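Local coordinates for protein ECF RNA polymerase sigma factor SigK (Mycobacterium tuberculosis, PDB 4NQW) that probably directs RNA polymerase to specific promoters as an extracytoplasmic function sigma factor, kept inactive by an anti-sigma factor until that partner is proteolysed, at residues Glu74-Val79 and Ala95-Met100; Met59-Asp64 and Arg103-Arg108. All blocks are in the same frame, centred on the assembly; numbering follows the deposited sequence.

Interaction 1. Residues Glu74-Val79 and Ala95-Met100; sequences EIYLEV and AWLLTM. With CD (cadmium ion), chain F.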
ATOM      1  N   GLU A  74     -12.799  -8.187  -3.351  1.00 27.97           N
ATOM      2  CA  GLU A  74     -12.310  -7.668  -4.626  1.00 30.40           C
ATOM      3  C   GLU A  74     -10.790  -7.770  -4.699  1.00 25.98           C
ATOM      4  O   GLU A  74     -10.239  -8.116  -5.742  1.00 24.70           O
ATOM      5  CB  GLU A  74     -12.744  -6.212  -4.823  1.00 35.92           C
ATOM      6  CG  GLU A  74     -14.228  -6.029  -5.107  1.00 41.43           C
ATOM      7  CD  GLU A  74     -14.647  -4.567  -5.186  1.00 46.82           C
ATOM      8  OE1 GLU A  74     -13.775  -3.673  -5.110  1.00 47.23           O
ATOM      9  OE2 GLU A  74     -15.861  -4.311  -5.323  1.00 47.17           O
ATOM     10  N   ILE A  75     -10.126  -7.478  -3.581  1.00 23.01           N
ATOM     11  CA  ILE A  75      -8.663  -7.504  -3.508  1.00 21.02           C
ATOM     12  C   ILE A  75      -8.126  -8.908  -3.769  1.00 21.07           C
ATOM     13  O   ILE A  75      -7.248  -9.086  -4.607  1.00 21.37           O
ATOM     14  CB  ILE A  75      -8.149  -6.975  -2.149  1.00 20.07           C
ATOM     15  CG1 ILE A  75      -8.443  -5.476  -2.031  1.00 17.35           C
ATOM     16  CG2 ILE A  75      -6.650  -7.200  -2.010  1.00 21.94           C
ATOM     17  CD1 ILE A  75      -8.415  -4.926  -0.619  1.00 15.07           C
ATOM     18  N   TYR A  76      -8.664  -9.902  -3.068  1.00 21.89           N
ATOM     19  CA  TYR A  76      -8.211 -11.286  -3.242  1.00 22.11           C
ATOM     20  C   TYR A  76      -8.676 -11.917  -4.559  1.00 23.70           C
ATOM     21  O   TYR A  76      -8.050 -12.865  -5.039  1.00 23.92           O
ATOM     22  CB  TYR A  76      -8.606 -12.149  -2.039  1.00 20.32           C
ATOM     23  CG  TYR A  76      -7.744 -11.857  -0.835  1.00 19.93           C
ATOM     24  CD1 TYR A  76      -8.219 -11.085   0.221  1.00 20.60           C
ATOM     25  CD2 TYR A  76      -6.438 -12.325  -0.768  1.00 19.59           C
ATOM     26  CE1 TYR A  76      -7.421 -10.803   1.318  1.00 20.87           C
ATOM     27  CE2 TYR A  76      -5.632 -12.047   0.322  1.00 19.88           C
ATOM     28  CZ  TYR A  76      -6.127 -11.288   1.362  1.00 20.49           C
ATOM     29  OH  TYR A  76      -5.327 -11.018   2.446  1.00 20.32           O
ATOM     30  N   LEU A  77      -9.747 -11.389  -5.148  1.00 25.03           N
ATOM     31  CA  LEU A  77     -10.124 -11.780  -6.512  1.00 26.86           C
ATOM     32  C   LEU A  77      -9.063 -11.274  -7.493  1.00 26.71           C
ATOM     33  O   LEU A  77      -8.664 -12.002  -8.395  1.00 25.84           O
ATOM     34  CB  LEU A  77     -11.519 -11.253  -6.885  1.00 27.73           C
ATOM     35  CG  LEU A  77     -12.232 -11.788  -8.144  1.00 28.83           C
ATOM     36  CD1 LEU A  77     -11.606 -11.283  -9.441  1.00 28.01           C
ATOM     37  CD2 LEU A  77     -12.314 -13.310  -8.158  1.00 31.03           C
ATOM     38  N   GLU A  78      -8.596 -10.038  -7.306  1.00 28.79           N
ATOM     39  CA  GLU A  78      -7.511  -9.504  -8.142  1.00 30.79           C
ATOM     40  C   GLU A  78      -6.201 -10.260  -7.918  1.00 32.17           C
ATOM     41  O   GLU A  78      -5.451 -10.481  -8.866  1.00 34.13           O
ATOM     42  CB  GLU A  78      -7.291  -8.001  -7.921  1.00 30.35           C
ATOM     43  CG  GLU A  78      -6.208  -7.425  -8.835  1.00 32.89           C
ATOM     44  CD  GLU A  78      -6.051  -5.917  -8.753  1.00 34.52           C
ATOM     45  OE1 GLU A  78      -5.118  -5.390  -9.395  1.00 34.29           O
ATOM     46  OE2 GLU A  78      -6.845  -5.250  -8.059  1.00 35.43           O
ATOM     47  N   VAL A  79      -5.923 -10.646  -6.673  1.00 34.69           N
ATOM     48  CA  VAL A  79      -4.747 -11.470  -6.376  1.00 37.59           C
ATOM     49  C   VAL A  79      -4.790 -12.710  -7.259  1.00 41.38           C
ATOM     50  O   VAL A  79      -3.851 -12.988  -7.999  1.00 41.96           O
ATOM     51  CB  VAL A  79      -4.687 -11.912  -4.895  1.00 35.51           C
ATOM     52  CG1 VAL A  79      -3.572 -12.928  -4.673  1.00 30.11           C
ATOM     53  CG2 VAL A  79      -4.478 -10.715  -3.981  1.00 36.33           C
ATOM     54  N   ALA A  95       4.163  -6.665  -0.137  1.00 22.63           N
ATOM     55  CA  ALA A  95       4.075  -5.302  -0.661  1.00 21.74           C
ATOM     56  C   ALA A  95       3.153  -5.220  -1.875  1.00 23.53           C
ATOM     57  O   ALA A  95       2.381  -4.271  -2.013  1.00 22.69           O
ATOM     58  CB  ALA A  95       5.461  -4.786  -1.021  1.00 20.06           C
ATOM     59  N   TRP A  96       3.243  -6.218  -2.749  1.00 24.71           N
ATOM     60  CA  TRP A  96       2.384  -6.319  -3.930  1.00 25.21           C
ATOM     61  C   TRP A  96       0.908  -6.385  -3.527  1.00 24.53           C
ATOM     62  O   TRP A  96       0.061  -5.729  -4.135  1.00 23.72           O
ATOM     63  CB  TRP A  96       2.781  -7.562  -4.729  1.00 26.67           C
ATOM     64  CG  TRP A  96       2.101  -7.739  -6.051  1.00 27.38           C
ATOM     65  CD1 TRP A  96       2.446  -7.155  -7.235  1.00 28.60           C
ATOM     66  CD2 TRP A  96       0.991  -8.599  -6.335  1.00 27.10           C
ATOM     67  NE1 TRP A  96       1.605  -7.583  -8.235  1.00 29.40           N
ATOM     68  CE2 TRP A  96       0.703  -8.470  -7.710  1.00 27.22           C
ATOM     69  CE3 TRP A  96       0.205  -9.456  -5.559  1.00 27.40           C
ATOM     70  CZ2 TRP A  96      -0.337  -9.167  -8.325  1.00 26.88           C
ATOM     71  CZ3 TRP A  96      -0.829 -10.150  -6.172  1.00 28.15           C
ATOM     72  CH2 TRP A  96      -1.089 -10.003  -7.543  1.00 27.79           C
ATOM     73  N   LEU A  97       0.616  -7.165  -2.487  1.00 25.08           N
ATOM     74  CA  LEU A  97      -0.749  -7.335  -1.983  1.00 24.67           C
ATOM     75  C   LEU A  97      -1.266  -6.088  -1.264  1.00 24.37           C
ATOM     76  O   LEU A  97      -2.365  -5.614  -1.550  1.00 23.37           O
ATOM     77  CB  LEU A  97      -0.814  -8.542  -1.039  1.00 22.67           C
ATOM     78  CG  LEU A  97      -2.124  -8.802  -0.287  1.00 18.60           C
ATOM     79  CD1 LEU A  97      -3.231  -9.203  -1.245  1.00 13.90           C
ATOM     80  CD2 LEU A  97      -1.917  -9.878   0.768  1.00 20.72           C
ATOM     81  N   LEU A  98      -0.486  -5.567  -0.318  1.00 23.68           N
ATOM     82  CA  LEU A  98      -0.934  -4.414   0.471  1.00 23.58           C
ATOM     83  C   LEU A  98      -1.052  -3.141  -0.365  1.00 22.43           C
ATOM     84  O   LEU A  98      -1.916  -2.306  -0.107  1.00 20.57           O
ATOM     85  CB  LEU A  98      -0.027  -4.168   1.685  1.00 23.94           C
ATOM     86  CG  LEU A  98      -0.456  -4.824   3.003  1.00 24.37           C
ATOM     87  CD1 LEU A  98      -1.844  -4.376   3.434  1.00 26.51           C
ATOM     88  CD2 LEU A  98      -0.410  -6.333   2.899  1.00 22.91           C
ATOM     89  N   THR A  99      -0.189  -3.001  -1.366  1.00 22.66           N
ATOM     90  CA  THR A  99      -0.229  -1.848  -2.262  1.00 22.29           C
ATOM     91  C   THR A  99      -1.508  -1.831  -3.099  1.00 22.69           C
ATOM     92  O   THR A  99      -2.131  -0.780  -3.258  1.00 24.68           O
ATOM     93  CB  THR A  99       0.995  -1.827  -3.195  1.00 22.26           C
ATOM     94  OG1 THR A  99       2.191  -1.806  -2.406  1.00 21.21           O
ATOM     95  CG2 THR A  99       0.972  -0.605  -4.103  1.00 22.15           C
ATOM     96  N   MET A 100      -1.898  -2.987  -3.632  1.00 22.31           N
ATOM     97  CA  MET A 100      -3.133  -3.080  -4.414  1.00 22.69           C
ATOM     98  C   MET A 100      -4.373  -2.950  -3.526  1.00 20.59           C
ATOM     99  O   MET A 100      -5.407  -2.455  -3.972  1.00 19.72           O
ATOM    100  CB  MET A 100      -3.175  -4.373  -5.243  1.00 26.80           C
ATOM    101  CG  MET A 100      -3.295  -5.667  -4.453  1.00 31.40           C
ATOM    102  SD  MET A 100      -3.784  -7.073  -5.473  1.00 44.99           S
ATOM    103  CE  MET A 100      -2.472  -7.098  -6.694  1.00 46.76           C
TER
HETATM  104 CD    CD F 204      -5.872  -2.939  -9.191  1.00 46.41          CD
HETATM  105  O   HOH W   1      -6.254  -4.983  -5.243  1.00 20.64           O
HETATM  106  O   HOH W   2      -6.654  -2.382 -11.766  1.00 21.70           O
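Val79 and Leu97 meet obliquely, CG2 of Val79 lying 3.4 Å from CD1 of Leu97. That same CD1 also takes CG2 of Ile75, whose side chain crosses the leucine at about a right angle, and CE2 of Tyr76 at 4.0 Å. The tyrosine OH lies near Leu97 CD2 and is hydrogen-bonded to Thr50 OG1. Met100 comes next: chi1 (68°) sets CG between the backbone N and the carbonyl carbon. Its side chain crosses that of Val79 at about a right angle, SD 4.0 Å from Val79 CG2. These residues join helix 65-82 to helix 93-111 in sigma-70 domain 2, the all-helical module that recognises the -10 element; the segment axes approach to 10.3 Å with an angle of 137° between their N-to-C directions. The bend at chi3 brings Met100 CE over one face of the Trp96 indole, 3.2 Å above its plane toward the rim, while Val79 O sits at the ring edge. The same CE lies 4.1 Å from Glu78 OE1, the two side chains tip to tip. Both Glu78 oxygens bind a cadmium ion, OE1 at 2.6 Å, and OE2 also accepts from Arg104 and a water that donates weakly to Met100 O.

Interaction 2. Residues Met59-Asp64 and Arg103-Arg108; sequences MRVLRD and RRAVDR. With CD (cadmium ion), chain L; CD (cadmium ion), chain C.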
ATOM      1  N   MET A  59     -10.392  -1.692   6.613  1.00 16.81           N
ATOM      2  CA  MET A  59     -11.195  -1.170   7.729  1.00 19.68           C
ATOM      3  C   MET A  59     -10.737   0.224   8.145  1.00 19.70           C
ATOM      4  O   MET A  59     -11.553   1.125   8.320  1.00 21.14           O
ATOM      5  CB  MET A  59     -11.136  -2.103   8.954  1.00 22.73           C
ATOM      6  CG  MET A  59     -12.324  -3.043   9.106  1.00 26.11           C
ATOM      7  SD  MET A  59     -13.939  -2.230   9.068  1.00 32.46           S
ATOM      8  CE  MET A  59     -13.738  -0.932  10.287  1.00 35.02           C
ATOM      9  N   ARG A  60      -9.428   0.390   8.300  1.00 19.79           N
ATOM     10  CA  ARG A  60      -8.850   1.666   8.702  1.00 20.99           C
ATOM     11  C   ARG A  60      -9.214   2.797   7.738  1.00 21.29           C
ATOM     12  O   ARG A  60      -9.558   3.896   8.173  1.00 20.97           O
ATOM     13  CB  ARG A  60      -7.324   1.541   8.820  1.00 24.00           C
ATOM     14  CG  ARG A  60      -6.601   2.817   9.219  1.00 26.99           C
ATOM     15  CD  ARG A  60      -7.028   3.314  10.593  1.00 31.99           C
ATOM     16  NE  ARG A  60      -7.303   4.753  10.572  1.00 36.38           N
ATOM     17  CZ  ARG A  60      -6.458   5.710  10.956  1.00 38.42           C
ATOM     18  NH1 ARG A  60      -5.243   5.419  11.421  1.00 39.87           N
ATOM     19  NH2 ARG A  60      -6.837   6.981  10.879  1.00 38.92           N
ATOM     20  N   VAL A  61      -9.144   2.519   6.437  1.00 21.47           N
ATOM     21  CA  VAL A  61      -9.391   3.530   5.405  1.00 21.42           C
ATOM     22  C   VAL A  61     -10.885   3.810   5.229  1.00 21.41           C
ATOM     23  O   VAL A  61     -11.303   4.967   5.222  1.00 20.83           O
ATOM     24  CB  VAL A  61      -8.775   3.117   4.048  1.00 21.43           C
ATOM     25  CG1 VAL A  61      -9.120   4.128   2.961  1.00 22.44           C
ATOM     26  CG2 VAL A  61      -7.265   2.981   4.168  1.00 20.52           C
ATOM     27  N   LEU A  62     -11.681   2.753   5.094  1.00 21.76           N
ATOM     28  CA  LEU A  62     -13.116   2.888   4.815  1.00 22.63           C
ATOM     29  C   LEU A  62     -13.968   3.108   6.068  1.00 25.61           C
ATOM     30  O   LEU A  62     -14.951   3.848   6.020  1.00 27.42           O
ATOM     31  CB  LEU A  62     -13.626   1.657   4.059  1.00 22.21           C
ATOM     32  CG  LEU A  62     -12.850   1.247   2.803  1.00 20.35           C
ATOM     33  CD1 LEU A  62     -13.521   0.057   2.137  1.00 20.83           C
ATOM     34  CD2 LEU A  62     -12.725   2.400   1.820  1.00 18.11           C
ATOM     35  N   ARG A  63     -13.593   2.457   7.174  1.00 29.10           N
ATOM     36  CA  ARG A  63     -14.338   2.515   8.449  1.00 33.80           C
ATOM     37  C   ARG A  63     -15.806   2.114   8.289  1.00 35.93           C
ATOM     38  O   ARG A  63     -16.710   2.790   8.790  1.00 38.72           O
ATOM     39  CB  ARG A  63     -14.239   3.900   9.096  1.00 36.77           C
ATOM     40  CG  ARG A  63     -12.817   4.364   9.375  1.00 41.46           C
ATOM     41  CD  ARG A  63     -12.712   5.877   9.291  1.00 47.02           C
ATOM     42  NE  ARG A  63     -13.183   6.361   7.993  1.00 53.22           N
ATOM     43  CZ  ARG A  63     -13.376   7.639   7.680  1.00 58.98           C
ATOM     44  NH1 ARG A  63     -13.138   8.603   8.566  1.00 62.69           N
ATOM     45  NH2 ARG A  63     -13.815   7.956   6.467  1.00 60.71           N
ATOM     46  N   ASP A  64     -16.026   1.014   7.580  1.00 33.77           N
ATOM     47  CA  ASP A  64     -17.354   0.451   7.394  1.00 31.88           C
ATOM     48  C   ASP A  64     -17.177  -1.046   7.186  1.00 29.28           C
ATOM     49  O   ASP A  64     -16.515  -1.462   6.237  1.00 29.29           O
ATOM     50  CB  ASP A  64     -18.037   1.096   6.185  1.00 34.99           C
ATOM     51  CG  ASP A  64     -19.510   0.738   6.081  1.00 37.30           C
ATOM     52  OD1 ASP A  64     -19.823  -0.398   5.665  1.00 35.61           O
ATOM     53  OD2 ASP A  64     -20.355   1.604   6.397  1.00 39.43           O
ATOM     54  N   ARG A 103      -4.584   0.841  -2.711  1.00 16.32           N
ATOM     55  CA  ARG A 103      -5.038   1.527  -3.914  1.00 17.26           C
ATOM     56  C   ARG A 103      -6.551   1.386  -4.074  1.00 16.79           C
ATOM     57  O   ARG A 103      -7.228   2.347  -4.443  1.00 18.57           O
ATOM     58  CB  ARG A 103      -4.322   0.965  -5.144  1.00 18.22           C
ATOM     59  CG  ARG A 103      -4.744   1.590  -6.466  1.00 19.99           C
ATOM     60  CD  ARG A 103      -4.209   0.794  -7.643  1.00 22.02           C
ATOM     61  NE  ARG A 103      -4.806   1.225  -8.909  1.00 26.23           N
ATOM     62  CZ  ARG A 103      -4.205   1.984  -9.824  1.00 31.96           C
ATOM     63  NH1 ARG A 103      -2.960   2.413  -9.650  1.00 36.29           N
ATOM     64  NH2 ARG A 103      -4.854   2.312 -10.935  1.00 35.09           N
ATOM     65  N   ARG A 104      -7.069   0.194  -3.785  1.00 14.15           N
ATOM     66  CA  ARG A 104      -8.495  -0.090  -3.934  1.00 14.32           C
ATOM     67  C   ARG A 104      -9.330   0.612  -2.865  1.00 15.11           C
ATOM     68  O   ARG A 104     -10.383   1.171  -3.166  1.00 14.96           O
ATOM     69  CB  ARG A 104      -8.744  -1.602  -3.895  1.00 15.78           C
ATOM     70  CG  ARG A 104     -10.115  -2.021  -4.401  1.00 17.58           C
ATOM     71  CD  ARG A 104     -10.193  -3.526  -4.592  1.00 20.19           C
ATOM     72  NE  ARG A 104      -9.498  -3.973  -5.801  1.00 21.99           N
ATOM     73  CZ  ARG A 104     -10.068  -4.165  -6.992  1.00 22.78           C
ATOM     74  NH1 ARG A 104     -11.366  -3.947  -7.179  1.00 22.85           N
ATOM     75  NH2 ARG A 104      -9.330  -4.577  -8.014  1.00 23.91           N
ATOM     76  N   ALA A 105      -8.856   0.584  -1.619  1.00 15.92           N
ATOM     77  CA  ALA A 105      -9.547   1.243  -0.510  1.00 15.92           C
ATOM     78  C   ALA A 105      -9.577   2.764  -0.672  1.00 17.85           C
ATOM     79  O   ALA A 105     -10.621   3.394  -0.488  1.00 17.66           O
ATOM     80  CB  ALA A 105      -8.895   0.872   0.811  1.00 13.68           C
ATOM     81  N   VAL A 106      -8.427   3.347  -1.007  1.00 19.90           N
ATOM     82  CA  VAL A 106      -8.316   4.792  -1.216  1.00 21.60           C
ATOM     83  C   VAL A 106      -9.213   5.237  -2.370  1.00 22.76           C
ATOM     84  O   VAL A 106      -9.911   6.246  -2.271  1.00 22.63           O
ATOM     85  CB  VAL A 106      -6.847   5.211  -1.470  1.00 20.84           C
ATOM     86  CG1 VAL A 106      -6.757   6.559  -2.176  1.00 20.30           C
ATOM     87  CG2 VAL A 106      -6.078   5.242  -0.154  1.00 20.18           C
ATOM     88  N   ASP A 107      -9.187   4.477  -3.460  1.00 24.94           N
ATOM     89  CA  ASP A 107     -10.082   4.715  -4.589  1.00 27.81           C
ATOM     90  C   ASP A 107     -11.549   4.758  -4.144  1.00 29.39           C
ATOM     91  O   ASP A 107     -12.310   5.627  -4.573  1.00 28.97           O
ATOM     92  CB  ASP A 107      -9.884   3.632  -5.652  1.00 29.74           C
ATOM     93  CG  ASP A 107     -10.979   3.631  -6.694  1.00 32.16           C
ATOM     94  OD1 ASP A 107     -12.031   2.997  -6.455  1.00 35.45           O
ATOM     95  OD2 ASP A 107     -10.782   4.255  -7.756  1.00 32.40           O
ATOM     96  N   ARG A 108     -11.928   3.813  -3.286  1.00 31.19           N
ATOM     97  CA  ARG A 108     -13.287   3.734  -2.740  1.00 34.35           C
ATOM     98  C   ARG A 108     -13.702   5.043  -2.064  1.00 35.89           C
ATOM     99  O   ARG A 108     -14.834   5.497  -2.218  1.00 35.89           O
ATOM    100  CB  ARG A 108     -13.384   2.592  -1.721  1.00 36.93           C
ATOM    101  CG  ARG A 108     -14.657   1.769  -1.799  1.00 43.02           C
ATOM    102  CD  ARG A 108     -14.657   0.857  -3.018  1.00 48.77           C
ATOM    103  NE  ARG A 108     -15.349  -0.407  -2.770  1.00 52.92           N
ATOM    104  CZ  ARG A 108     -16.669  -0.550  -2.660  1.00 55.50           C
ATOM    105  NH1 ARG A 108     -17.485   0.496  -2.761  1.00 53.52           N
ATOM    106  NH2 ARG A 108     -17.178  -1.758  -2.435  1.00 58.06           N
TER
HETATM  107 CD    CD L 102      -9.184   5.836  -8.632  0.60 47.59          CD
HETATM  108 CD    CD C 201     -13.836   3.546  -8.007  1.00 46.88          CD
HETATM  109  O   HOH W   3     -15.471   2.863  -5.940  1.00 23.66           O
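Within the helical bundle of sigma-70 domain 2, the C-terminal turn of helix 42-62 packs against helix 93-111 through Val61 and Leu62 on one side and Ala105 and Arg108 on the other. The backbones come close where the small Ala105 faces Val61, with 6.3 Å between their CA atoms. Both side chains point across the interface, and Ala105 CB lies 3.9 Å from CG1 of Val61. The same CG1, anti to the backbone N of Val61 (chi1 176°), also rests 3.8 Å from Ala105 O and extends toward CG2 of Val106. Leu62 approaches with its CD2 methyl, which is 3.3 Å from Ala105 O and 3.6 Å from CB of Arg108. Contact with Arg108 is thus made by the start of its aliphatic chain; the chain bends at chi2 and chi3, carrying NE away from Leu62 toward helix 65-82, where it makes a weak hydrogen bond to Thr71 OG1. Asp107 CB points away from Val61 and Leu62, and its carboxylate bridges two cadmium ions, OD1 and OD2 each binding one at 2.4 Å; an acidic side chain of the other protein chain also binds the OD2 ion. Helix 42-62 ends at Leu62, and Asp64 caps helix 65-82; Leu62 also packs on Ser68 and Thr71 of that helix and on Val109 of helix 93-111, and lies among three helices.

The two contacts lie about 13 Å apart, centre to centre, and share helix 93-111, which packs on helix 65-82 in interaction 1 and on helix 42-62 in interaction 2. Along the chain interaction 1 is nested within the loop closed by interaction 2, and helices 42-62 and 65-82 are consecutive. Arg104 connects the two: NH2 forms a salt bridge to Glu78 OE2 at 2.6 Å, NH1 forms another to Glu74 OE1 at 3.2 Å, and its CD packs on Ile75 CG1. All four segments belong to sigma-70 domain 2, so the two contacts join helix 93-111 to both helix 42-62 and helix 65-82 within the domain that recognises the -10 element.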